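Local coordinates for retropepsin-like aspartic endopeptidase domain-containing protein (Legionella pneumophila subsp. pneumophila str. Philadelphia 1, PDB 2PMA) that is of unknown function but is probably a retropepsin-like aspartic endopeptidase, at residues L20-H34 against R114-I128. Sequence-based numbering, arbitrary orientation. Where two conformers were deposited one is given.
Sequences LSAKLDTGAKSASLH and RKRFLYPLLLGRDAI. With ACT (acetate ion), chain E; FMT (formic acid), chain H.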
# COMPACT_ATOMS: atom_id res chain seq x y z
N LEU A 20 -3.35 8.63 2.61
CA LEU A 20 -4.57 7.80 2.50
C LEU A 20 -4.85 7.16 3.86
O LEU A 20 -3.92 6.96 4.67
CB LEU A 20 -4.34 6.67 1.50
CG LEU A 20 -4.00 7.04 0.06
CD1 LEU A 20 -3.82 5.79 -0.76
CD2 LEU A 20 -5.14 7.90 -0.52
N SER A 21 -6.12 6.87 4.12
CA SER A 21 -6.45 5.99 5.27
C SER A 21 -6.06 4.57 4.92
O SER A 21 -6.39 4.08 3.83
CB SER A 21 -7.95 6.06 5.57
OG SER A 21 -8.21 7.26 6.23
N ALA A 22 -5.33 3.91 5.81
CA ALA A 22 -4.85 2.56 5.56
C ALA A 22 -5.40 1.69 6.69
O ALA A 22 -5.40 2.11 7.84
CB ALA A 22 -3.32 2.52 5.56
N LYS A 23 -5.90 0.51 6.35
CA LYS A 23 -6.27 -0.45 7.38
C LYS A 23 -5.11 -1.37 7.64
O LYS A 23 -4.48 -1.88 6.71
CB LYS A 23 -7.52 -1.25 6.97
CG LYS A 23 -8.01 -2.20 8.06
CD LYS A 23 -9.43 -2.63 7.85
CE LYS A 23 -9.51 -3.62 6.70
NZ LYS A 23 -10.88 -4.28 6.70
N LEU A 24 -4.78 -1.58 8.91
CA LEU A 24 -3.70 -2.50 9.29
C LEU A 24 -4.37 -3.81 9.67
O LEU A 24 -5.13 -3.88 10.66
CB LEU A 24 -2.88 -1.92 10.45
CG LEU A 24 -1.82 -0.86 10.08
CD1 LEU A 24 -2.46 0.38 9.49
CD2 LEU A 24 -0.99 -0.49 11.33
N ASP A 25 -4.12 -4.84 8.86
CA ASP A 25 -4.93 -6.04 8.81
C ASP A 25 -4.03 -7.24 9.09
O ASP A 25 -3.36 -7.75 8.20
CB ASP A 25 -5.53 -6.17 7.40
CG ASP A 25 -6.48 -7.36 7.25
OD1 ASP A 25 -6.56 -8.21 8.15
OD2 ASP A 25 -7.19 -7.42 6.23
N THR A 26 -4.04 -7.73 10.33
CA THR A 26 -3.16 -8.84 10.70
C THR A 26 -3.65 -10.19 10.12
O THR A 26 -2.91 -11.17 10.16
CB THR A 26 -2.98 -8.93 12.22
OG1 THR A 26 -4.26 -9.13 12.81
CG2 THR A 26 -2.37 -7.62 12.79
N GLY A 27 -4.86 -10.23 9.57
CA GLY A 27 -5.40 -11.45 8.97
C GLY A 27 -4.88 -11.74 7.56
O GLY A 27 -5.06 -12.85 7.05
N ALA A 28 -4.23 -10.77 6.96
CA ALA A 28 -3.68 -10.88 5.58
C ALA A 28 -2.16 -10.74 5.57
O ALA A 28 -1.60 -9.90 6.26
CB ALA A 28 -4.27 -9.78 4.73
N LYS A 29 -1.47 -11.55 4.77
CA LYS A 29 -0.02 -11.40 4.63
C LYS A 29 0.35 -10.18 3.78
O LYS A 29 1.26 -9.44 4.13
CB LYS A 29 0.58 -12.66 3.99
CG LYS A 29 2.09 -12.70 4.07
CD LYS A 29 2.64 -13.94 3.38
CE LYS A 29 4.10 -13.70 2.99
NZ LYS A 29 4.95 -13.71 4.22
N SER A 30 -0.36 -9.99 2.66
CA SER A 30 -0.00 -8.99 1.65
C SER A 30 -0.62 -7.64 1.90
O SER A 30 -1.68 -7.55 2.53
CB SER A 30 -0.50 -9.45 0.26
OG SER A 30 0.06 -10.69 -0.05
N ALA A 31 0.00 -6.60 1.36
CA ALA A 31 -0.61 -5.24 1.34
C ALA A 31 -1.28 -5.06 -0.03
O ALA A 31 -0.87 -5.72 -1.00
CB ALA A 31 0.46 -4.18 1.57
N SER A 32 -2.31 -4.21 -0.11
CA SER A 32 -3.03 -4.03 -1.37
C SER A 32 -3.46 -2.58 -1.48
O SER A 32 -3.72 -1.91 -0.47
CB SER A 32 -4.24 -4.95 -1.47
OG SER A 32 -5.11 -4.78 -0.38
N LEU A 33 -3.51 -2.11 -2.71
CA LEU A 33 -3.84 -0.73 -3.01
C LEU A 33 -4.71 -0.70 -4.26
O LEU A 33 -4.33 -1.30 -5.29
CB LEU A 33 -2.53 0.02 -3.32
CG LEU A 33 -2.63 1.48 -3.82
CD1 LEU A 33 -3.25 2.46 -2.75
CD2 LEU A 33 -1.24 2.02 -4.22
N HIS A 34 -5.85 -0.04 -4.20
CA HIS A 34 -6.66 0.06 -5.42
C HIS A 34 -5.99 0.99 -6.43
O HIS A 34 -5.64 2.14 -6.12
CB HIS A 34 -8.09 0.48 -5.14
CG HIS A 34 -8.92 0.63 -6.39
ND1 HIS A 34 -9.63 1.77 -6.68
CD2 HIS A 34 -9.07 -0.19 -7.45
CE1 HIS A 34 -10.24 1.62 -7.85
NE2 HIS A 34 -9.90 0.45 -8.35
N ARG A 114 -10.74 -3.88 -7.20
CA ARG A 114 -12.01 -3.59 -6.57
C ARG A 114 -12.09 -2.14 -6.10
O ARG A 114 -11.21 -1.66 -5.37
CB ARG A 114 -12.31 -4.56 -5.43
CG ARG A 114 -13.76 -4.53 -4.97
CD ARG A 114 -14.69 -5.34 -5.87
NE ARG A 114 -15.97 -4.66 -6.11
CZ ARG A 114 -16.19 -3.79 -7.09
NH1 ARG A 114 -17.39 -3.23 -7.21
NH2 ARG A 114 -15.23 -3.46 -7.95
N LYS A 115 -13.16 -1.46 -6.54
CA LYS A 115 -13.47 -0.08 -6.18
C LYS A 115 -14.53 0.00 -5.06
O LYS A 115 -14.93 1.11 -4.67
CB LYS A 115 -13.92 0.72 -7.42
CG LYS A 115 -14.04 2.25 -7.18
CD LYS A 115 -14.10 3.09 -8.47
CE LYS A 115 -12.73 3.76 -8.78
NZ LYS A 115 -11.87 2.95 -9.69
N ARG A 116 -14.97 -1.16 -4.58
CA ARG A 116 -15.83 -1.27 -3.40
C ARG A 116 -14.96 -1.60 -2.18
O ARG A 116 -14.28 -2.63 -2.14
CB ARG A 116 -16.94 -2.32 -3.63
CG ARG A 116 -17.18 -3.34 -2.50
CD ARG A 116 -16.57 -4.69 -2.85
NE ARG A 116 -16.20 -5.49 -1.68
CZ ARG A 116 -14.95 -5.71 -1.26
NH1 ARG A 116 -13.91 -5.20 -1.91
NH2 ARG A 116 -14.74 -6.45 -0.19
N PHE A 117 -14.95 -0.71 -1.19
CA PHE A 117 -14.05 -0.83 -0.04
C PHE A 117 -14.22 0.41 0.81
O PHE A 117 -14.71 1.44 0.33
CB PHE A 117 -12.59 -0.91 -0.52
CG PHE A 117 -12.16 0.24 -1.42
CD1 PHE A 117 -12.11 0.07 -2.80
CD2 PHE A 117 -11.83 1.49 -0.88
CE1 PHE A 117 -11.72 1.12 -3.63
CE2 PHE A 117 -11.46 2.55 -1.69
CZ PHE A 117 -11.39 2.36 -3.08
N LEU A 118 -13.77 0.35 2.06
CA LEU A 118 -13.77 1.55 2.90
C LEU A 118 -12.43 2.30 2.85
O LEU A 118 -12.42 3.54 2.85
CB LEU A 118 -14.15 1.20 4.34
CG LEU A 118 -15.00 2.21 5.12
CD1 LEU A 118 -15.24 1.71 6.54
CD2 LEU A 118 -14.41 3.64 5.13
N TYR A 119 -11.33 1.52 2.81
CA TYR A 119 -9.94 2.00 2.90
C TYR A 119 -9.16 1.64 1.64
O TYR A 119 -9.09 0.46 1.26
CB TYR A 119 -9.24 1.35 4.11
CG TYR A 119 -10.02 1.58 5.37
CD1 TYR A 119 -10.79 0.56 5.93
CD2 TYR A 119 -10.05 2.83 5.96
CE1 TYR A 119 -11.53 0.78 7.09
CE2 TYR A 119 -10.80 3.07 7.11
CZ TYR A 119 -11.52 2.04 7.67
OH TYR A 119 -12.26 2.30 8.80
N PRO A 120 -8.61 2.65 0.96
CA PRO A 120 -7.93 2.44 -0.32
C PRO A 120 -6.63 1.64 -0.21
O PRO A 120 -6.17 1.11 -1.22
CB PRO A 120 -7.66 3.89 -0.83
CG PRO A 120 -7.64 4.69 0.38
CD PRO A 120 -8.62 4.08 1.35
N LEU A 121 -6.03 1.58 0.99
CA LEU A 121 -4.74 0.92 1.19
C LEU A 121 -4.92 -0.06 2.35
O LEU A 121 -5.49 0.30 3.38
CB LEU A 121 -3.65 1.96 1.56
CG LEU A 121 -2.24 1.43 1.87
CD1 LEU A 121 -1.66 0.58 0.73
CD2 LEU A 121 -1.27 2.60 2.23
N LEU A 122 -4.46 -1.29 2.17
CA LEU A 122 -4.51 -2.27 3.26
C LEU A 122 -3.06 -2.69 3.49
O LEU A 122 -2.36 -3.06 2.54
CB LEU A 122 -5.37 -3.44 2.84
CG LEU A 122 -5.69 -4.56 3.82
CD1 LEU A 122 -6.95 -5.27 3.32
CD2 LEU A 122 -4.50 -5.54 3.94
N LEU A 123 -2.59 -2.62 4.74
CA LEU A 123 -1.25 -3.06 5.09
C LEU A 123 -1.40 -4.36 5.85
O LEU A 123 -2.06 -4.40 6.87
CB LEU A 123 -0.59 -1.98 5.98
CG LEU A 123 -0.45 -0.61 5.31
CD1 LEU A 123 0.19 0.33 6.35
CD2 LEU A 123 0.44 -0.72 4.01
N GLY A 124 -0.81 -5.43 5.33
CA GLY A 124 -0.94 -6.75 5.93
C GLY A 124 0.25 -7.03 6.83
O GLY A 124 0.99 -6.10 7.19
N ARG A 125 0.45 -8.29 7.16
CA ARG A 125 1.47 -8.68 8.14
C ARG A 125 2.87 -8.32 7.67
O ARG A 125 3.65 -7.82 8.46
CB ARG A 125 1.40 -10.18 8.47
CG ARG A 125 0.09 -10.57 9.13
CD ARG A 125 0.21 -11.97 9.75
NE ARG A 125 0.37 -13.04 8.73
CZ ARG A 125 -0.62 -13.58 8.02
NH1 ARG A 125 -1.87 -13.17 8.15
NH2 ARG A 125 -0.35 -14.56 7.16
N ASP A 126 3.18 -8.55 6.39
CA ASP A 126 4.52 -8.23 5.91
C ASP A 126 4.84 -6.75 6.13
O ASP A 126 5.94 -6.44 6.56
CB ASP A 126 4.69 -8.60 4.42
CG ASP A 126 4.76 -10.12 4.19
OD1 ASP A 126 4.92 -10.88 5.17
OD2 ASP A 126 4.68 -10.54 3.02
N ALA A 127 3.90 -5.86 5.79
CA ALA A 127 4.09 -4.42 5.94
C ALA A 127 4.19 -4.04 7.41
O ALA A 127 5.03 -3.25 7.80
CB ALA A 127 2.94 -3.62 5.27
N ILE A 128 3.30 -4.58 8.23
CA ILE A 128 3.30 -4.23 9.67
C ILE A 128 4.65 -4.64 10.28
O ILE A 128 5.25 -3.90 11.09
CB ILE A 128 2.13 -4.91 10.40
CG1 ILE A 128 0.79 -4.36 9.85
CG2 ILE A 128 2.19 -4.60 11.92
CD1 ILE A 128 -0.43 -5.25 10.13
C ACT E . -2.52 -15.16 4.89
O ACT E . -1.46 -15.75 4.56
OXT ACT E . -2.90 -15.34 6.09
CH3 ACT E . -3.27 -14.30 3.91
C FMT H . 3.26 -14.24 7.43
O1 FMT H . 2.85 -15.40 7.27
O2 FMT H . 3.08 -13.54 8.43
O HOH W 1 1.72 -6.57 4.02
O HOH W 2 -6.56 3.09 -3.67
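Leu122 projects from strand 121-123 into the hollow under the turn 25-28, where its CD2 lies 3.7 Å from CB of Asp25 and also meets CB of Ala28. With CG anti to the backbone N (chi1 -175°), the isobutyl fork lies against this turn, and its other branch, CD1, abuts OD2 of Asp25. On the opposite face of the sheet, Leu121 pushes CD2 against the small CB of Ala22 (3.9 Å) and sets CD1 near CB of Leu33, while Leu123 fits between Ala22, Leu24 and Ala31. Beyond them, CD1 of Ile128 reaches over CB of Leu24 and CG2 of Thr26.

The short strand 121-123, which runs into Gly124 and a helix, is thus threaded between the strands flanking the Asp25-Thr26-Gly27 turn, parallel to 20-24 and antiparallel to 31-34. This is consistent with the psi motif of retropepsin-like folds, and the Asp-Thr-Gly sequence matches their signature, so Asp25 is probably the catalytic aspartate. Asp25 OD1 accepts from Gly27 N in an Asx turn. Gly124 nestles beneath the turn, its CA 3.2 Å from Ala28 O.

Arg125 follows the outside of the turn: bent at chi3 (-67°), it gives NH1 to Thr26 O at 3.0 Å in the guanidinium plane, while Lys29 N lies over one face and an acetate and a formic acid, probably from the crystallisation liquor, meet its edge. Lys29 crosses Asp126 to form a salt bridge from NZ to the syn lone pair of OD1 (3.0 Å).

At the other end, Pro120 fills a dip beside Leu20, its CG 4.0 Å from Leu20 CB; its CD presses on Ser21 O, which is buried without a polar partner. The Lys23 side chain crosses that of Tyr119 at about a right angle, CB and CD both near Tyr119 CD1, whereas the His34 ring takes Arg114 O over one face, 3.3 Å from CD2.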